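Local atomic coordinates of trans-4-hydroxy-L-proline dehydratase (Clostridioides difficile 70-100-2010, PDB entry 6VXC), a protein that catalyses the anaerobic dehydration of trans-4-hydroxy-L-proline to (S)-1-pyrroline-5-carboxylate by glycyl radical chemistry. Residues A[405-418]-A[732-746]. Sequence-based numbering, arbitrary orientation.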
loop_
_atom_site.group_PDB
_atom_site.type_symbol
_atom_site.label_atom_id
_atom_site.label_comp_id
_atom_site.label_asym_id
_atom_site.label_seq_id
_atom_site.Cartn_x
_atom_site.Cartn_y
_atom_site.Cartn_z
ATOM N N THR A 405 -1.355 22.204 -13.010
ATOM C CA THR A 405 -2.185 22.367 -11.822
ATOM C C THR A 405 -2.181 23.826 -11.372
ATOM O O THR A 405 -1.115 24.432 -11.267
ATOM C CB THR A 405 -1.658 21.483 -10.686
ATOM O OG1 THR A 405 -1.710 20.102 -11.070
ATOM C CG2 THR A 405 -2.450 21.714 -9.384
ATOM N N PRO A 406 -3.338 24.411 -11.083
ATOM C CA PRO A 406 -3.356 25.792 -10.581
ATOM C C PRO A 406 -2.632 25.912 -9.249
ATOM O O PRO A 406 -2.683 25.015 -8.408
ATOM C CB PRO A 406 -4.853 26.103 -10.454
ATOM C CG PRO A 406 -5.520 25.096 -11.373
ATOM C CD PRO A 406 -4.687 23.883 -11.330
ATOM N N GLN A 407 -1.899 27.011 -9.087
ATOM C CA GLN A 407 -1.167 27.216 -7.843
ATOM C C GLN A 407 -2.103 27.246 -6.639
ATOM O O GLN A 407 -1.725 26.814 -5.551
ATOM C CB GLN A 407 -0.340 28.501 -7.921
ATOM C CG GLN A 407 0.672 28.646 -6.787
ATOM C CD GLN A 407 1.880 27.744 -6.950
ATOM O OE1 GLN A 407 1.913 26.881 -7.830
ATOM N NE2 GLN A 407 2.899 27.963 -6.116
ATOM N N LYS A 408 -3.331 27.724 -6.815
ATOM C CA LYS A 408 -4.279 27.739 -5.704
ATOM C C LYS A 408 -4.525 26.334 -5.158
ATOM O O LYS A 408 -4.638 26.141 -3.941
ATOM C CB LYS A 408 -5.602 28.366 -6.149
ATOM C CG LYS A 408 -6.710 28.291 -5.105
ATOM C CD LYS A 408 -8.019 28.931 -5.599
ATOM C CE LYS A 408 -9.150 28.726 -4.601
ATOM N NZ LYS A 408 -10.465 29.107 -5.173
ATOM N N PHE A 409 -4.624 25.343 -6.045
ATOM C CA PHE A 409 -4.855 23.976 -5.590
ATOM C C PHE A 409 -3.652 23.464 -4.807
ATOM O O PHE A 409 -3.796 22.915 -3.714
ATOM C CB PHE A 409 -5.155 23.070 -6.783
ATOM C CG PHE A 409 -5.409 21.624 -6.406
ATOM C CD1 PHE A 409 -6.659 21.221 -5.964
ATOM C CD2 PHE A 409 -4.398 20.673 -6.497
ATOM C CE1 PHE A 409 -6.902 19.896 -5.623
ATOM C CE2 PHE A 409 -4.636 19.340 -6.145
ATOM C CZ PHE A 409 -5.899 18.954 -5.707
ATOM N N LEU A 410 -2.449 23.661 -5.345
ATOM C CA LEU A 410 -1.258 23.230 -4.626
ATOM C C LEU A 410 -1.172 23.878 -3.243
ATOM O O LEU A 410 -0.857 23.209 -2.251
ATOM C CB LEU A 410 -0.013 23.550 -5.459
ATOM C CG LEU A 410 1.340 23.389 -4.768
ATOM C CD1 LEU A 410 1.563 21.955 -4.262
ATOM C CD2 LEU A 410 2.483 23.863 -5.688
ATOM N N LYS A 411 -1.450 25.185 -3.155
ATOM C CA LYS A 411 -1.300 25.869 -1.875
ATOM C C LYS A 411 -2.334 25.394 -0.862
ATOM O O LYS A 411 -2.036 25.286 0.330
ATOM C CB LYS A 411 -1.363 27.386 -2.066
ATOM C CG LYS A 411 -0.087 27.949 -2.718
ATOM C CD LYS A 411 -0.112 29.467 -2.843
ATOM C CE LYS A 411 -0.046 30.150 -1.479
ATOM N NZ LYS A 411 0.161 31.628 -1.629
ATOM N N ARG A 412 -3.550 25.102 -1.313
ATOM C CA ARG A 412 -4.542 24.521 -0.418
ATOM C C ARG A 412 -4.067 23.174 0.124
ATOM O O ARG A 412 -4.269 22.865 1.306
ATOM C CB ARG A 412 -5.876 24.379 -1.147
ATOM C CG ARG A 412 -6.961 23.726 -0.347
ATOM C CD ARG A 412 -7.512 24.650 0.724
ATOM N NE ARG A 412 -8.663 24.041 1.386
ATOM C CZ ARG A 412 -8.645 23.597 2.633
ATOM N NH1 ARG A 412 -7.535 23.722 3.349
ATOM N NH2 ARG A 412 -9.724 23.036 3.162
ATOM N N ALA A 413 -3.452 22.351 -0.736
ATOM C CA ALA A 413 -2.870 21.095 -0.265
ATOM C C ALA A 413 -1.749 21.350 0.738
ATOM O O ALA A 413 -1.664 20.675 1.771
ATOM C CB ALA A 413 -2.349 20.274 -1.447
ATOM N N CYS A 414 -0.889 22.335 0.467
ATOM C CA CYS A 414 0.147 22.666 1.441
ATOM C C CYS A 414 -0.444 23.178 2.749
ATOM O O CYS A 414 0.105 22.900 3.821
ATOM C CB CYS A 414 1.121 23.683 0.863
ATOM S SG CYS A 414 2.138 23.049 -0.468
ATOM N N GLU A 415 -1.552 23.932 2.689
ATOM C CA GLU A 415 -2.213 24.361 3.920
ATOM C C GLU A 415 -2.554 23.177 4.805
ATOM O O GLU A 415 -2.368 23.227 6.024
ATOM C CB GLU A 415 -3.506 25.111 3.622
ATOM C CG GLU A 415 -3.396 26.539 3.256
ATOM C CD GLU A 415 -4.783 27.150 3.088
ATOM O OE1 GLU A 415 -5.687 26.786 3.880
ATOM O OE2 GLU A 415 -4.963 27.952 2.143
ATOM N N ILE A 416 -3.078 22.111 4.205
ATOM C CA ILE A 416 -3.465 20.953 4.990
ATOM C C ILE A 416 -2.225 20.226 5.503
ATOM O O ILE A 416 -2.150 19.864 6.680
ATOM C CB ILE A 416 -4.385 20.033 4.164
ATOM C CG1 ILE A 416 -5.641 20.804 3.715
ATOM C CG2 ILE A 416 -4.782 18.826 4.968
ATOM C CD1 ILE A 416 -6.418 20.133 2.556
ATOM N N SER A 417 -1.228 20.025 4.637
ATOM C CA SER A 417 -0.000 19.338 5.048
ATOM C C SER A 417 0.659 20.058 6.222
ATOM O O SER A 417 1.100 19.426 7.193
ATOM C CB SER A 417 0.956 19.242 3.851
ATOM O OG SER A 417 2.209 18.655 4.177
ATOM N N ARG A 418 0.661 21.392 6.182
ATOM C CA ARG A 418 1.306 22.161 7.227
ATOM C C ARG A 418 0.640 21.953 8.578
ATOM O O ARG A 418 1.272 22.180 9.608
ATOM C CB ARG A 418 1.271 23.645 6.835
ATOM C CG ARG A 418 1.742 24.597 7.897
ATOM C CD ARG A 418 1.818 26.037 7.379
ATOM N NE ARG A 418 0.515 26.646 7.127
ATOM C CZ ARG A 418 0.355 27.932 6.826
ATOM N NH1 ARG A 418 -0.845 28.431 6.606
ATOM N NH2 ARG A 418 1.413 28.723 6.744
ATOM N N VAL A 732 7.487 27.293 8.554
ATOM C CA VAL A 732 6.420 27.226 7.574
ATOM C C VAL A 732 5.250 28.139 7.960
ATOM O O VAL A 732 4.135 27.918 7.520
ATOM C CB VAL A 732 5.946 25.777 7.348
ATOM C CG1 VAL A 732 7.080 24.929 6.793
ATOM C CG2 VAL A 732 5.397 25.179 8.633
ATOM N N GLN A 733 5.481 29.159 8.778
ATOM C CA GLN A 733 4.382 30.008 9.221
ATOM C C GLN A 733 4.063 31.063 8.177
ATOM O O GLN A 733 4.920 31.469 7.391
ATOM C CB GLN A 733 4.705 30.681 10.557
ATOM C CG GLN A 733 4.568 29.756 11.725
ATOM C CD GLN A 733 5.324 30.227 12.946
ATOM O OE1 GLN A 733 6.122 31.159 12.879
ATOM N NE2 GLN A 733 5.069 29.579 14.077
ATOM N N GLY A 734 2.806 31.502 8.180
ATOM C CA GLY A 734 2.359 32.577 7.317
ATOM C C GLY A 734 2.268 32.189 5.853
ATOM O O GLY A 734 2.414 31.034 5.460
ATOM N N GLU A 735 2.003 33.206 5.031
ATOM C CA GLU A 735 1.924 32.995 3.590
ATOM C C GLU A 735 3.284 32.631 3.007
ATOM O O GLU A 735 3.358 31.844 2.063
ATOM C CB GLU A 735 1.372 34.250 2.895
ATOM C CG GLU A 735 1.922 34.467 1.481
ATOM C CD GLU A 735 1.711 35.891 0.946
ATOM O OE1 GLU A 735 0.544 36.260 0.690
ATOM O OE2 GLU A 735 2.714 36.636 0.783
ATOM N N LYS A 736 4.366 33.212 3.534
ATOM C CA LYS A 736 5.698 32.844 3.054
ATOM C C LYS A 736 5.984 31.374 3.309
ATOM O O LYS A 736 6.639 30.710 2.496
ATOM C CB LYS A 736 6.775 33.684 3.727
ATOM C CG LYS A 736 7.139 34.945 2.985
ATOM C CD LYS A 736 8.238 35.702 3.719
ATOM C CE LYS A 736 9.475 34.831 3.899
ATOM N NZ LYS A 736 10.087 34.485 2.586
ATOM N N GLY A 737 5.516 30.858 4.445
ATOM C CA GLY A 737 5.697 29.449 4.728
ATOM C C GLY A 737 4.984 28.567 3.721
ATOM O O GLY A 737 5.556 27.599 3.214
ATOM N N LEU A 738 3.723 28.894 3.411
ATOM C CA LEU A 738 3.007 28.137 2.385
ATOM C C LEU A 738 3.759 28.182 1.066
ATOM O O LEU A 738 3.955 27.149 0.415
ATOM C CB LEU A 738 1.596 28.690 2.187
ATOM C CG LEU A 738 0.554 28.358 3.238
ATOM C CD1 LEU A 738 -0.814 28.824 2.750
ATOM C CD2 LEU A 738 0.581 26.864 3.525
ATOM N N ASP A 739 4.218 29.373 0.674
ATOM C CA ASP A 739 4.919 29.494 -0.596
ATOM C C ASP A 739 6.206 28.684 -0.585
ATOM O O ASP A 739 6.556 28.055 -1.588
ATOM C CB ASP A 739 5.215 30.957 -0.921
ATOM C CG ASP A 739 3.962 31.732 -1.276
ATOM O OD1 ASP A 739 2.968 31.090 -1.685
ATOM O OD2 ASP A 739 3.986 32.974 -1.174
ATOM N N ASN A 740 6.904 28.662 0.546
ATOM C CA ASN A 740 8.140 27.892 0.603
ATOM C C ASN A 740 7.874 26.401 0.429
ATOM O O ASN A 740 8.608 25.723 -0.294
ATOM C CB ASN A 740 8.892 28.175 1.904
ATOM C CG ASN A 740 9.645 29.507 1.863
ATOM O OD1 ASN A 740 9.958 30.013 0.791
ATOM N ND2 ASN A 740 9.957 30.057 3.032
ATOM N N MET A 741 6.823 25.876 1.059
ATOM C CA MET A 741 6.452 24.476 0.842
ATOM C C MET A 741 6.083 24.226 -0.616
ATOM O O MET A 741 6.600 23.299 -1.255
ATOM C CB MET A 741 5.283 24.107 1.751
ATOM C CG MET A 741 5.624 24.155 3.234
ATOM S SD MET A 741 4.209 23.870 4.312
ATOM C CE MET A 741 3.677 22.201 3.812
ATOM N N ALA A 742 5.173 25.044 -1.144
ATOM C CA ALA A 742 4.732 24.914 -2.525
ATOM C C ALA A 742 5.903 24.978 -3.488
ATOM O O ALA A 742 5.963 24.214 -4.453
ATOM C CB ALA A 742 3.724 26.019 -2.854
ATOM N N ASN A 743 6.835 25.893 -3.248
ATOM C CA ASN A 743 7.975 26.039 -4.135
ATOM C C ASN A 743 8.888 24.824 -4.075
ATOM O O ASN A 743 9.480 24.447 -5.087
ATOM C CB ASN A 743 8.752 27.303 -3.778
ATOM C CG ASN A 743 8.033 28.584 -4.206
ATOM O OD1 ASN A 743 7.040 28.537 -4.924
ATOM N ND2 ASN A 743 8.558 29.734 -3.782
ATOM N N LEU A 744 9.059 24.234 -2.889
ATOM C CA LEU A 744 9.899 23.047 -2.780
ATOM C C LEU A 744 9.300 21.887 -3.575
ATOM O O LEU A 744 10.013 21.170 -4.287
ATOM C CB LEU A 744 10.074 22.661 -1.307
ATOM C CG LEU A 744 11.099 21.547 -1.023
ATOM C CD1 LEU A 744 12.529 22.060 -1.202
ATOM C CD2 LEU A 744 10.912 20.896 0.332
ATOM N N VAL A 745 7.988 21.711 -3.481
ATOM C CA VAL A 745 7.314 20.668 -4.252
ATOM C C VAL A 745 7.543 20.880 -5.743
ATOM O O VAL A 745 7.940 19.954 -6.460
ATOM C CB VAL A 745 5.819 20.627 -3.894
ATOM C CG1 VAL A 745 5.059 19.668 -4.812
ATOM C CG2 VAL A 745 5.649 20.200 -2.445
ATOM N N ARG A 746 7.297 22.110 -6.220
ATOM C CA ARG A 746 7.481 22.455 -7.632
ATOM C C ARG A 746 8.927 22.272 -8.077
ATOM O O ARG A 746 9.188 21.839 -9.206
ATOM C CB ARG A 746 7.061 23.911 -7.901
ATOM C CG ARG A 746 5.593 24.239 -7.778
ATOM C CD ARG A 746 4.841 24.002 -9.050
ATOM N NE ARG A 746 3.520 24.613 -9.001
ATOM C CZ ARG A 746 2.480 24.147 -9.682
ATOM N NH1 ARG A 746 2.629 23.072 -10.447
ATOM N NH2 ARG A 746 1.292 24.717 -9.572
HETATM O O HOH W 1 5.487 27.088 -6.393
HETATM O O HOH W 2 3.167 30.840 -4.669
#
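Knobs-into-holes packing joins helix 407-418, from the pyruvate formate lyase-like part of this glycyl radical enzyme, to residues 734-746 of a helix in its glycine radical region; the axes approach to 9.2 Å at 110°. Ala742 fills a hole lined by Gln407, Leu410, Lys411 and Cys414, its CB 3.8 Å from Leu410 CD2. The second knob, Leu738, enters among Lys411, Cys414, Glu415 and Arg418. Its CD2 lies over the centre of one face of the Arg418 guanidinium, 3.5 Å above the plane, while CD1 meets Glu415 CG. Arg418 runs extended as far as CD and then turns at chi3 (70°), which brings NH2 to two backbone carbonyls: a nearly straight, in-plane bond to Val732 O (2.9 Å, 168°) and a more bent one to Gly734 O, which Leu738 N reaches from the opposite face. At the other end, Arg746 grips Gln407 OE1 side-on through NE and NH2 (2.8 Å from NH2), amide and guanidinium nearly coplanar; NH2 also donates to Thr405 O. Gln407 NE2 reaches Asn743 OD1 and Asp739 OD1 through separate waters, and Lys411 NZ forms a salt bridge with Asp739 OD1 (2.9 Å). Both helices lie against the mixed sheet, Leu410 and Cys414 touching Phe426 of strand 426-428 and Met741 and Val745 touching Phe758 of strand 755-759, while Phe409 and Arg412 pack on helix 378-390.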